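Local coordinates for protein periplasmic sensor hybrid histidine kinase (PDB 4K0D) that probably senses a periplasmic signal and autophosphorylates on histidine with ATP as a membrane-spanning hybrid kinase, this chain being its helical-bundle periplasmic sensor domain, at residues A9-L13 with A141-I145; A63-A67 with S79-L83; S28-V33 with A55-L59; P70-E74 with L133-H137. Numbering follows the deposited sequence.

Contact 1 of 4, residues A9-L13 with A141-I145; sequences ADAQL and ASHTI. With ZN (zinc ion), chain J; ZN (zinc ion), chain I.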
loop_
_atom_site.group_PDB
_atom_site.type_symbol
_atom_site.label_atom_id
_atom_site.label_comp_id
_atom_site.label_asym_id
_atom_site.label_seq_id
_atom_site.Cartn_x
_atom_site.Cartn_y
_atom_site.Cartn_z
ATOM N N ALA B 9 -15.378 -14.099 -4.932
ATOM C CA ALA B 9 -13.960 -14.244 -4.621
ATOM C C ALA B 9 -13.190 -13.061 -5.192
ATOM O O ALA B 9 -12.198 -12.683 -4.641
ATOM C CB ALA B 9 -13.416 -15.543 -5.185
ATOM N N ASP B 10 -13.644 -12.515 -6.317
ATOM C CA ASP B 10 -12.997 -11.354 -6.866
ATOM C C ASP B 10 -13.221 -10.204 -5.916
ATOM O O ASP B 10 -12.345 -9.400 -5.703
ATOM C CB ASP B 10 -13.534 -10.954 -8.214
ATOM C CG ASP B 10 -12.673 -9.909 -8.857
ATOM O OD1 ASP B 10 -11.475 -9.880 -8.519
ATOM O OD2 ASP B 10 -13.173 -9.081 -9.638
ATOM N N ALA B 11 -14.409 -10.146 -5.341
ATOM C CA ALA B 11 -14.783 -9.024 -4.528
ATOM C C ALA B 11 -13.920 -9.033 -3.260
ATOM O O ALA B 11 -13.419 -7.993 -2.748
ATOM C CB ALA B 11 -16.254 -9.156 -4.215
ATOM N N GLN B 12 -13.743 -10.227 -2.730
ATOM C CA GLN B 12 -12.869 -10.390 -1.600
ATOM C C GLN B 12 -11.427 -9.943 -1.968
ATOM O O GLN B 12 -10.839 -9.107 -1.249
ATOM C CB GLN B 12 -12.929 -11.847 -1.074
ATOM C CG GLN B 12 -12.367 -12.001 0.308
ATOM C CD GLN B 12 -12.226 -13.463 0.734
ATOM O OE1 GLN B 12 -12.966 -14.341 0.277
ATOM N NE2 GLN B 12 -11.246 -13.724 1.591
ATOM N N LEU B 13 -10.857 -10.478 -3.050
ATOM C CA LEU B 13 -9.467 -10.214 -3.393
ATOM C C LEU B 13 -9.228 -8.758 -3.786
ATOM O O LEU B 13 -8.104 -8.241 -3.645
ATOM C CB LEU B 13 -9.018 -11.120 -4.520
ATOM C CG LEU B 13 -8.813 -12.581 -4.111
ATOM C CD1 LEU B 13 -8.119 -13.355 -5.179
ATOM C CD2 LEU B 13 -7.992 -12.659 -2.825
ATOM N N ALA B 141 -5.432 -16.036 1.867
ATOM C CA ALA B 141 -6.763 -16.118 1.283
ATOM C C ALA B 141 -6.629 -16.229 -0.230
ATOM O O ALA B 141 -7.304 -17.009 -0.871
ATOM C CB ALA B 141 -7.588 -14.925 1.668
ATOM N N SER B 142 -5.751 -15.431 -0.809
ATOM C CA SER B 142 -5.477 -15.537 -2.230
ATOM C C SER B 142 -5.070 -16.938 -2.618
ATOM O O SER B 142 -5.561 -17.488 -3.612
ATOM C CB SER B 142 -4.358 -14.609 -2.600
ATOM O OG SER B 142 -4.822 -13.328 -2.334
ATOM N N HIS B 143 -4.140 -17.501 -1.860
ATOM C CA HIS B 143 -3.645 -18.810 -2.200
ATOM C C HIS B 143 -4.787 -19.794 -2.266
ATOM O O HIS B 143 -4.884 -20.583 -3.209
ATOM C CB HIS B 143 -2.624 -19.316 -1.203
ATOM C CG HIS B 143 -2.048 -20.632 -1.605
ATOM N ND1 HIS B 143 -1.020 -20.741 -2.512
ATOM C CD2 HIS B 143 -2.405 -21.901 -1.278
ATOM C CE1 HIS B 143 -0.733 -22.023 -2.700
ATOM N NE2 HIS B 143 -1.556 -22.739 -1.958
ATOM N N THR B 144 -5.640 -19.747 -1.247
ATOM C CA THR B 144 -6.716 -20.702 -1.085
ATOM C C THR B 144 -7.691 -20.489 -2.214
ATOM O O THR B 144 -8.175 -21.422 -2.836
ATOM C CB THR B 144 -7.431 -20.462 0.238
ATOM O OG1 THR B 144 -6.597 -20.914 1.310
ATOM C CG2 THR B 144 -8.762 -21.195 0.288
ATOM N N ILE B 145 -7.972 -19.224 -2.508
ATOM C CA ILE B 145 -8.904 -18.958 -3.578
ATOM C C ILE B 145 -8.375 -19.478 -4.901
ATOM O O ILE B 145 -9.144 -19.948 -5.722
ATOM C CB ILE B 145 -9.254 -17.461 -3.706
ATOM C CG1 ILE B 145 -10.333 -17.120 -2.682
ATOM C CG2 ILE B 145 -9.778 -17.170 -5.114
ATOM C CD1 ILE B 145 -10.390 -15.651 -2.392
HETATM ZN ZN ZN J . 0.554 -19.212 -2.667
HETATM ZN ZN ZN I . -9.733 -9.283 -9.267
#
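This is an antiparallel helix-helix packing contact near the open end of the helical bundle, where the chain's first helix, 7-13, lies beside the last turn of helix 117-145. Both chain termini leave the bundle here, consistent with the side of a periplasmic sensor domain that faces the membrane. The short axes run at 160° to one another and approach to 10.8 Å, a loose spacing, with 261 Å² buried in total. The nearest CA pairs, L13 with S142 at 6.8 Å and A9 with I145 at 7.0 Å, sit one helical turn apart and set the register.

I145 does most of the filling: its CD1 reaches L13 CG at 3.9 Å and its CG2 meets A9 CB at 4.0 Å. Q12 flanks this apolar patch, its NE2 lying 3.9 Å from A141 CB. S142 OG is not left unsatisfied by its leucine neighbour, since it hydrogen-bonds to D138 O within its own helix.

D10 and H143, which take no part in the packing, bind zinc outside it. H143 ND1 binds one zinc at 2.2 Å together with E121 of the second subunit. D10, whose CA-to-CB bond points away from helix 117-145, shares another zinc with E14 of its own chain and H32 of the second subunit, with D10 OD1 2.0 Å from the metal. Between the helices, the closest atoms are L13 CD2 and S142 OG, 3.3 Å apart.

Contact 2 of 4, residues A63-A67 with S79-L83; sequences AARFA and SGRIL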
loop_
_atom_site.group_PDB
_atom_site.type_symbol
_atom_site.label_atom_id
_atom_site.label_comp_id
_atom_site.label_asym_id
_atom_site.label_seq_id
_atom_site.Cartn_x
_atom_site.Cartn_y
_atom_site.Cartn_z
ATOM N N ALA B 63 -7.745 8.700 8.328
ATOM C CA ALA B 63 -8.234 7.791 9.342
ATOM C C ALA B 63 -9.595 7.293 8.924
ATOM O O ALA B 63 -9.882 6.089 9.065
ATOM C CB ALA B 63 -8.304 8.473 10.711
ATOM N N ALA B 64 -10.408 8.189 8.352
ATOM C CA ALA B 64 -11.776 7.841 8.002
ATOM C C ALA B 64 -11.748 6.821 6.870
ATOM O O ALA B 64 -12.445 5.805 6.958
ATOM C CB ALA B 64 -12.607 9.088 7.649
ATOM N N ARG B 65 -10.893 7.009 5.854
ATOM C CA ARG B 65 -10.789 5.991 4.790
ATOM C C ARG B 65 -10.353 4.653 5.345
ATOM O O ARG B 65 -10.816 3.620 4.906
ATOM C CB ARG B 65 -9.814 6.405 3.704
ATOM C CG ARG B 65 -10.293 7.627 2.894
ATOM C CD ARG B 65 -9.142 8.187 2.047
ATOM N NE ARG B 65 -8.453 7.162 1.224
ATOM C CZ ARG B 65 -7.143 6.896 1.286
ATOM N NH1 ARG B 65 -6.391 7.586 2.130
ATOM N NH2 ARG B 65 -6.581 5.964 0.489
ATOM N N PHE B 66 -9.424 4.659 6.288
ATOM C CA PHE B 66 -8.935 3.418 6.823
ATOM C C PHE B 66 -9.959 2.722 7.690
ATOM O O PHE B 66 -10.080 1.509 7.635
ATOM C CB PHE B 66 -7.695 3.662 7.649
ATOM C CG PHE B 66 -7.117 2.419 8.255
ATOM C CD1 PHE B 66 -6.391 1.546 7.473
ATOM C CD2 PHE B 66 -7.232 2.177 9.620
ATOM C CE1 PHE B 66 -5.804 0.418 8.053
ATOM C CE2 PHE B 66 -6.655 1.086 10.203
ATOM C CZ PHE B 66 -5.952 0.198 9.426
ATOM N N ALA B 67 -10.685 3.487 8.486
ATOM C CA ALA B 67 -11.738 2.946 9.309
ATOM C C ALA B 67 -12.876 2.328 8.460
ATOM O O ALA B 67 -13.578 1.419 8.921
ATOM C CB ALA B 67 -12.295 4.017 10.176
ATOM N N SER B 79 -6.407 -2.538 14.515
ATOM C CA SER B 79 -7.220 -1.507 13.893
ATOM C C SER B 79 -7.937 -0.619 14.904
ATOM O O SER B 79 -7.832 0.609 14.852
ATOM C CB SER B 79 -8.237 -2.183 12.961
ATOM O OG SER B 79 -9.045 -1.238 12.293
ATOM N N GLY B 80 -8.704 -1.222 15.793
ATOM C CA GLY B 80 -9.474 -0.467 16.759
ATOM C C GLY B 80 -8.596 0.477 17.544
ATOM O O GLY B 80 -8.977 1.627 17.835
ATOM N N ARG B 81 -7.407 -0.000 17.879
ATOM C CA ARG B 81 -6.497 0.763 18.725
ATOM C C ARG B 81 -5.811 1.853 17.888
ATOM O O ARG B 81 -5.574 2.953 18.370
ATOM C CB ARG B 81 -5.455 -0.131 19.422
ATOM N N ILE B 82 -5.505 1.549 16.629
ATOM C CA ILE B 82 -4.904 2.545 15.772
ATOM C C ILE B 82 -5.854 3.731 15.736
ATOM O O ILE B 82 -5.469 4.900 16.006
ATOM C CB ILE B 82 -4.640 1.969 14.359
ATOM C CG1 ILE B 82 -3.549 0.919 14.423
ATOM C CG2 ILE B 82 -4.165 3.022 13.385
ATOM C CD1 ILE B 82 -3.545 0.043 13.201
ATOM N N LEU B 83 -7.106 3.466 15.411
ATOM C CA LEU B 83 -8.045 4.572 15.184
ATOM C C LEU B 83 -8.268 5.368 16.456
ATOM O O LEU B 83 -8.447 6.569 16.396
ATOM C CB LEU B 83 -9.377 4.076 14.610
ATOM C CG LEU B 83 -9.125 3.552 13.200
ATOM C CD1 LEU B 83 -10.289 2.696 12.713
ATOM C CD2 LEU B 83 -8.897 4.686 12.209
#
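L83 and F66 determine how this interface is filled, and their rotamers explain its shape. L83 adopts the mt conformation (chi1 -67°, chi2 164°) and is directed at helix 46-68; its CD1 comes to 3.5 Å from A67 CB, and its CD2 lies between the two alanines, 4.1 Å from A63 CB, 4.0 Å from A67 CB and 3.6 Å from A63 O. The small alanine side chains, one turn apart, leave space for this leucine. F66, with chi1 at 180° and chi2 at 77°, stretches its ring toward helix 73-102; L83 CD2 then sits at the ring edge, 4.0 Å from F66 CD2.

At the far end of the ring, F66 CE2 is 3.9 Å from S79 OG and 4.4 Å from I82 CD1. I82 is also an mt side chain, and it continues inward onto L26 and onto L123, L126, L127 and F130 of helix 117-145. The F66 ring also pairs edge-to-face with F130 and cation-pi with K71.

The backbones stay well separated, with axes 10.8 Å apart at closest approach and 164° between directions; the nearest CA atoms, those of A63 and L83, are 6.7 Å apart. Long side chains therefore bridge the gap, burying 229 Å². Consecutive antiparallel helices joined by a short connection and packed this way form an alpha-helical hairpin, here two neighbouring helices of an up-and-down four-helix bundle.

Contact 3 of 4, residues S28-V33 with A55-L59; sequences SAVLHV and ALRRL. With ZN (zinc ion), chain C.
R58 extends across H32, setting NH1 over one face of the imidazole, 3.4 Å from H32 CG, while H32 CB lies over one face of the guanidinium. An extended arginine (chi1 to chi3 all t) and H32 with chi1 t and chi2 80° place NH1 there, and R58 NH2 lies 3.2 Å from S28 OG. R58 salt-bridges to E14 of the second subunit.

Both segments are regular alpha helix, antiparallel at 160° (signed crossing -160°), with axes only 8.7 Å apart. The register pairs A29 with L59 (CA-CA 4.8 Å) and V33 with A55 (5.1 Å); alanine at each level permits this closeness. A29 CB packs 3.7 Å from L59 CD1, and A55 CB sits 3.2 Å from H32 CD2. V33 (t) places CG2 3.8 Å from both A55 CB and L59 CD2, while L59 (chi1 t, chi2 p) also brings CD1 to 3.7 Å from V30 CG2. One water donates to A29 O and A55 O, 2.9 Å from each.

H32 ND1 binds zinc at 2.0 Å together with D10 and E14 of the second subunit. The arrangement is that of a tightly packed antiparallel pair in a four-helix bundle, bordered by an intersubunit zinc site.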
loop_
_atom_site.group_PDB
_atom_site.type_symbol
_atom_site.label_atom_id
_atom_site.label_comp_id
_atom_site.label_asym_id
_atom_site.label_seq_id
_atom_site.Cartn_x
_atom_site.Cartn_y
_atom_site.Cartn_z
ATOM N N SER B 28 1.385 7.817 6.230
ATOM C CA SER B 28 1.854 9.119 5.673
ATOM C C SER B 28 1.203 10.385 6.341
ATOM O O SER B 28 1.901 11.377 6.697
ATOM C CB SER B 28 1.639 9.093 4.172
ATOM O OG SER B 28 2.479 9.975 3.477
ATOM N N ALA B 29 -0.088 10.335 6.627
ATOM C CA ALA B 29 -0.776 11.500 7.220
ATOM C C ALA B 29 -0.186 11.728 8.621
ATOM O O ALA B 29 -0.090 12.835 9.137
ATOM C CB ALA B 29 -2.317 11.235 7.287
ATOM N N VAL B 30 0.179 10.648 9.280
ATOM C CA VAL B 30 0.679 10.744 10.615
ATOM C C VAL B 30 2.072 11.353 10.563
ATOM O O VAL B 30 2.355 12.306 11.308
ATOM C CB VAL B 30 0.693 9.354 11.333
ATOM C CG1 VAL B 30 1.534 9.383 12.582
ATOM C CG2 VAL B 30 -0.689 8.975 11.667
ATOM N N LEU B 31 2.915 10.863 9.649
ATOM C CA LEU B 31 4.226 11.475 9.457
ATOM C C LEU B 31 4.060 12.939 9.167
ATOM O O LEU B 31 4.795 13.762 9.684
ATOM C CB LEU B 31 4.966 10.870 8.283
ATOM C CG LEU B 31 5.582 9.516 8.641
ATOM C CD1 LEU B 31 6.055 8.739 7.438
ATOM C CD2 LEU B 31 6.744 9.721 9.604
ATOM N N HIS B 32 3.102 13.253 8.312
ATOM C CA HIS B 32 2.983 14.585 7.751
ATOM C C HIS B 32 2.551 15.528 8.880
ATOM O O HIS B 32 3.032 16.640 8.962
ATOM C CB HIS B 32 2.068 14.655 6.518
ATOM C CG HIS B 32 2.049 16.017 5.858
ATOM N ND1 HIS B 32 3.038 16.448 5.021
ATOM C CD2 HIS B 32 1.162 17.039 5.951
ATOM C CE1 HIS B 32 2.806 17.697 4.640
ATOM N NE2 HIS B 32 1.662 18.079 5.180
ATOM N N VAL B 33 1.695 15.078 9.782
ATOM C CA VAL B 33 1.341 15.929 10.908
ATOM C C VAL B 33 2.603 16.159 11.776
ATOM O O VAL B 33 2.811 17.234 12.276
ATOM C CB VAL B 33 0.227 15.337 11.787
ATOM C CG1 VAL B 33 0.218 16.035 13.121
ATOM C CG2 VAL B 33 -1.236 15.422 11.080
ATOM N N ALA B 55 -2.486 19.510 7.457
ATOM C CA ALA B 55 -2.057 18.132 7.755
ATOM C C ALA B 55 -3.048 17.487 8.667
ATOM O O ALA B 55 -3.303 16.314 8.577
ATOM C CB ALA B 55 -0.628 18.104 8.417
ATOM N N LEU B 56 -3.652 18.265 9.536
ATOM C CA LEU B 56 -4.576 17.698 10.483
ATOM C C LEU B 56 -5.843 17.216 9.750
ATOM O O LEU B 56 -6.345 16.163 10.041
ATOM C CB LEU B 56 -4.950 18.743 11.536
ATOM C CG LEU B 56 -3.871 19.124 12.563
ATOM C CD1 LEU B 56 -4.363 20.267 13.442
ATOM C CD2 LEU B 56 -3.435 17.908 13.411
ATOM N N ARG B 57 -6.364 18.020 8.835
ATOM C CA ARG B 57 -7.539 17.641 8.031
ATOM C C ARG B 57 -7.246 16.420 7.170
ATOM O O ARG B 57 -8.091 15.531 7.043
ATOM C CB ARG B 57 -8.006 18.806 7.127
ATOM C CG ARG B 57 -8.488 20.031 7.940
ATOM N N ARG B 58 -6.056 16.377 6.594
ATOM C CA ARG B 58 -5.616 15.204 5.890
ATOM C C ARG B 58 -5.584 13.932 6.786
ATOM O O ARG B 58 -6.029 12.869 6.376
ATOM C CB ARG B 58 -4.272 15.472 5.304
ATOM C CG ARG B 58 -3.682 14.269 4.688
ATOM C CD ARG B 58 -2.370 14.659 4.047
ATOM N NE ARG B 58 -1.572 13.501 3.712
ATOM C CZ ARG B 58 -0.297 13.548 3.348
ATOM N NH1 ARG B 58 0.317 14.712 3.227
ATOM N NH2 ARG B 58 0.364 12.414 3.112
ATOM N N LEU B 59 -5.085 14.049 8.006
ATOM C CA LEU B 59 -5.069 12.919 8.894
ATOM C C LEU B 59 -6.486 12.501 9.227
ATOM O O LEU B 59 -6.773 11.322 9.282
ATOM C CB LEU B 59 -4.318 13.222 10.178
ATOM C CG LEU B 59 -4.306 12.131 11.234
ATOM C CD1 LEU B 59 -3.759 10.783 10.717
ATOM C CD2 LEU B 59 -3.474 12.637 12.446
HETATM ZN ZN ZN C . 4.592 15.343 4.301
HETATM O O HOH W 1 -1.328 14.617 7.247
#

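Contact 4 of 4, residues P70-E74 with L133-H137; sequences PKSPE and LQQAH. With ZN (zinc ion), chain K.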
loop_
_atom_site.group_PDB
_atom_site.type_symbol
_atom_site.label_atom_id
_atom_site.label_comp_id
_atom_site.label_asym_id
_atom_site.label_seq_id
_atom_site.Cartn_x
_atom_site.Cartn_y
_atom_site.Cartn_z
ATOM N N PRO B 70 -13.197 -3.135 5.322
ATOM C CA PRO B 70 -13.202 -4.312 6.208
ATOM C C PRO B 70 -11.770 -4.797 6.432
ATOM O O PRO B 70 -10.903 -4.582 5.583
ATOM C CB PRO B 70 -14.020 -5.365 5.440
ATOM C CG PRO B 70 -13.938 -4.955 3.990
ATOM C CD PRO B 70 -13.817 -3.416 4.010
ATOM N N LYS B 71 -11.509 -5.407 7.581
ATOM C CA LYS B 71 -10.181 -5.892 7.888
ATOM C C LYS B 71 -10.305 -7.364 8.319
ATOM O O LYS B 71 -11.379 -7.847 8.630
ATOM C CB LYS B 71 -9.513 -5.047 8.955
ATOM C CG LYS B 71 -9.420 -3.562 8.496
ATOM C CD LYS B 71 -9.142 -2.617 9.650
ATOM C CE LYS B 71 -9.246 -1.135 9.218
ATOM N NZ LYS B 71 -10.626 -0.753 8.955
ATOM N N SER B 72 -9.200 -8.075 8.252
ATOM C CA SER B 72 -9.173 -9.445 8.686
ATOM C C SER B 72 -9.379 -9.466 10.211
ATOM O O SER B 72 -9.239 -8.455 10.879
ATOM C CB SER B 72 -7.803 -10.003 8.337
ATOM O OG SER B 72 -6.848 -9.394 9.194
ATOM N N PRO B 73 -9.667 -10.633 10.788
ATOM C CA PRO B 73 -9.885 -10.637 12.251
ATOM C C PRO B 73 -8.662 -10.275 13.096
ATOM O O PRO B 73 -8.765 -9.592 14.112
ATOM C CB PRO B 73 -10.397 -12.059 12.501
ATOM C CG PRO B 73 -10.992 -12.497 11.098
ATOM C CD PRO B 73 -9.986 -11.933 10.153
ATOM N N GLU B 74 -7.494 -10.688 12.637
ATOM C CA GLU B 74 -6.226 -10.322 13.257
ATOM C C GLU B 74 -6.031 -8.810 13.298
ATOM O O GLU B 74 -5.505 -8.229 14.280
ATOM C CB GLU B 74 -5.092 -10.925 12.419
ATOM C CG GLU B 74 -5.281 -12.399 12.091
ATOM C CD GLU B 74 -5.886 -12.707 10.725
ATOM O OE1 GLU B 74 -5.147 -13.284 9.896
ATOM O OE2 GLU B 74 -7.093 -12.459 10.500
ATOM N N LEU B 133 0.353 -8.263 9.382
ATOM C CA LEU B 133 -0.602 -9.317 9.612
ATOM C C LEU B 133 -1.600 -9.407 8.461
ATOM O O LEU B 133 -1.935 -10.481 8.000
ATOM C CB LEU B 133 -1.389 -9.075 10.896
ATOM C CG LEU B 133 -0.660 -8.710 12.182
ATOM C CD1 LEU B 133 -1.721 -8.646 13.288
ATOM C CD2 LEU B 133 0.470 -9.686 12.535
ATOM N N GLN B 134 -2.120 -8.272 8.017
ATOM C CA GLN B 134 -3.157 -8.270 6.956
ATOM C C GLN B 134 -2.595 -8.836 5.673
ATOM O O GLN B 134 -3.275 -9.553 4.913
ATOM C CB GLN B 134 -3.624 -6.823 6.708
ATOM C CG GLN B 134 -4.835 -6.715 5.737
ATOM C CD GLN B 134 -6.098 -7.383 6.244
ATOM O OE1 GLN B 134 -6.579 -7.104 7.346
ATOM N NE2 GLN B 134 -6.684 -8.249 5.399
ATOM N N GLN B 135 -1.337 -8.531 5.421
ATOM C CA GLN B 135 -0.670 -9.075 4.270
ATOM C C GLN B 135 -0.602 -10.622 4.344
ATOM O O GLN B 135 -0.928 -11.343 3.375
ATOM C CB GLN B 135 0.730 -8.491 4.208
ATOM C CG GLN B 135 1.538 -9.152 3.151
ATOM C CD GLN B 135 2.850 -8.492 2.901
ATOM O OE1 GLN B 135 2.946 -7.453 2.211
ATOM N NE2 GLN B 135 3.900 -9.096 3.446
ATOM N N ALA B 136 -0.243 -11.136 5.514
ATOM C CA ALA B 136 -0.135 -12.588 5.681
ATOM C C ALA B 136 -1.504 -13.163 5.491
ATOM O O ALA B 136 -1.661 -14.186 4.816
ATOM C CB ALA B 136 0.428 -12.930 7.042
ATOM N N HIS B 137 -2.532 -12.494 6.001
ATOM C CA HIS B 137 -3.876 -13.024 5.835
ATOM C C HIS B 137 -4.334 -12.961 4.370
ATOM O O HIS B 137 -4.880 -13.911 3.864
ATOM C CB HIS B 137 -4.859 -12.335 6.765
ATOM C CG HIS B 137 -6.303 -12.587 6.428
ATOM N ND1 HIS B 137 -7.136 -13.360 7.210
ATOM C CD2 HIS B 137 -7.079 -12.103 5.431
ATOM C CE1 HIS B 137 -8.354 -13.357 6.702
ATOM N NE2 HIS B 137 -8.348 -12.600 5.619
HETATM ZN ZN ZN K . -6.396 -14.481 8.824
#
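Q134 OE1 accepts two hydrogen bonds from S72: the backbone amide S72 N donates at 2.9 Å with a nearly linear 170° angle, and the hydroxyl S72 OG donates at 3.0 Å. The p rotamer at chi2 of Q134 (63°) bends the side chain so that its end approaches the 70-74 segment, although its CA-to-CB bond points sideways. The other end of the amide is satisfied too, Q134 NE2 bonding to D138 OD1 within helix 117-145.

S72 OG has a second role. As the N-cap of helix 73-102 it accepts from G75 N, so one hydroxyl ties the start of that helix both to its own first turn and to helix 117-145. In the four-helix bundle this is the point where the connection from helix 46-68 enters the next helix. Its K71 gives NZ to F66 O and L69 O and makes a cation-pi contact with the F66 ring, while P70 O accepts from R19 NH1.

Beneath the cap, S72 CB makes a CH-pi contact with H137, 3.5 Å from the ring centroid and 7° off its normal. H137 ND1 lies 3.3 Å from E74 OE1, yet the two share a metal and not a proton: zinc is 2.0 Å from E74 OE1 and 2.1 Å from H137 ND1. L133 CD1 packs against the E74 side chain, 4.2 Å from E74 CB.

In the fold
Contact 3 is the buried one, its centre about 7 Å from the chain centre, whereas contacts 1, 2 and 4 are partly buried. Contact 2 is nearly as central (8 Å), and shares helix 46-68 with contact 3, but its axes stand 10.8 Å apart against 8.7 Å. Contacts 1 and 4 both use helix 117-145 on the same side of the chain centre, at 26 and 17 Å from it. Contact 4 alone has clear direct hydrogen bonds between its segments and a zinc held by both; contacts 1 and 3 instead contribute zinc ligands shared with the second subunit. Contacts 2 and 4 also touch through packing, S79 OG lying 3.0 Å from K71 CD.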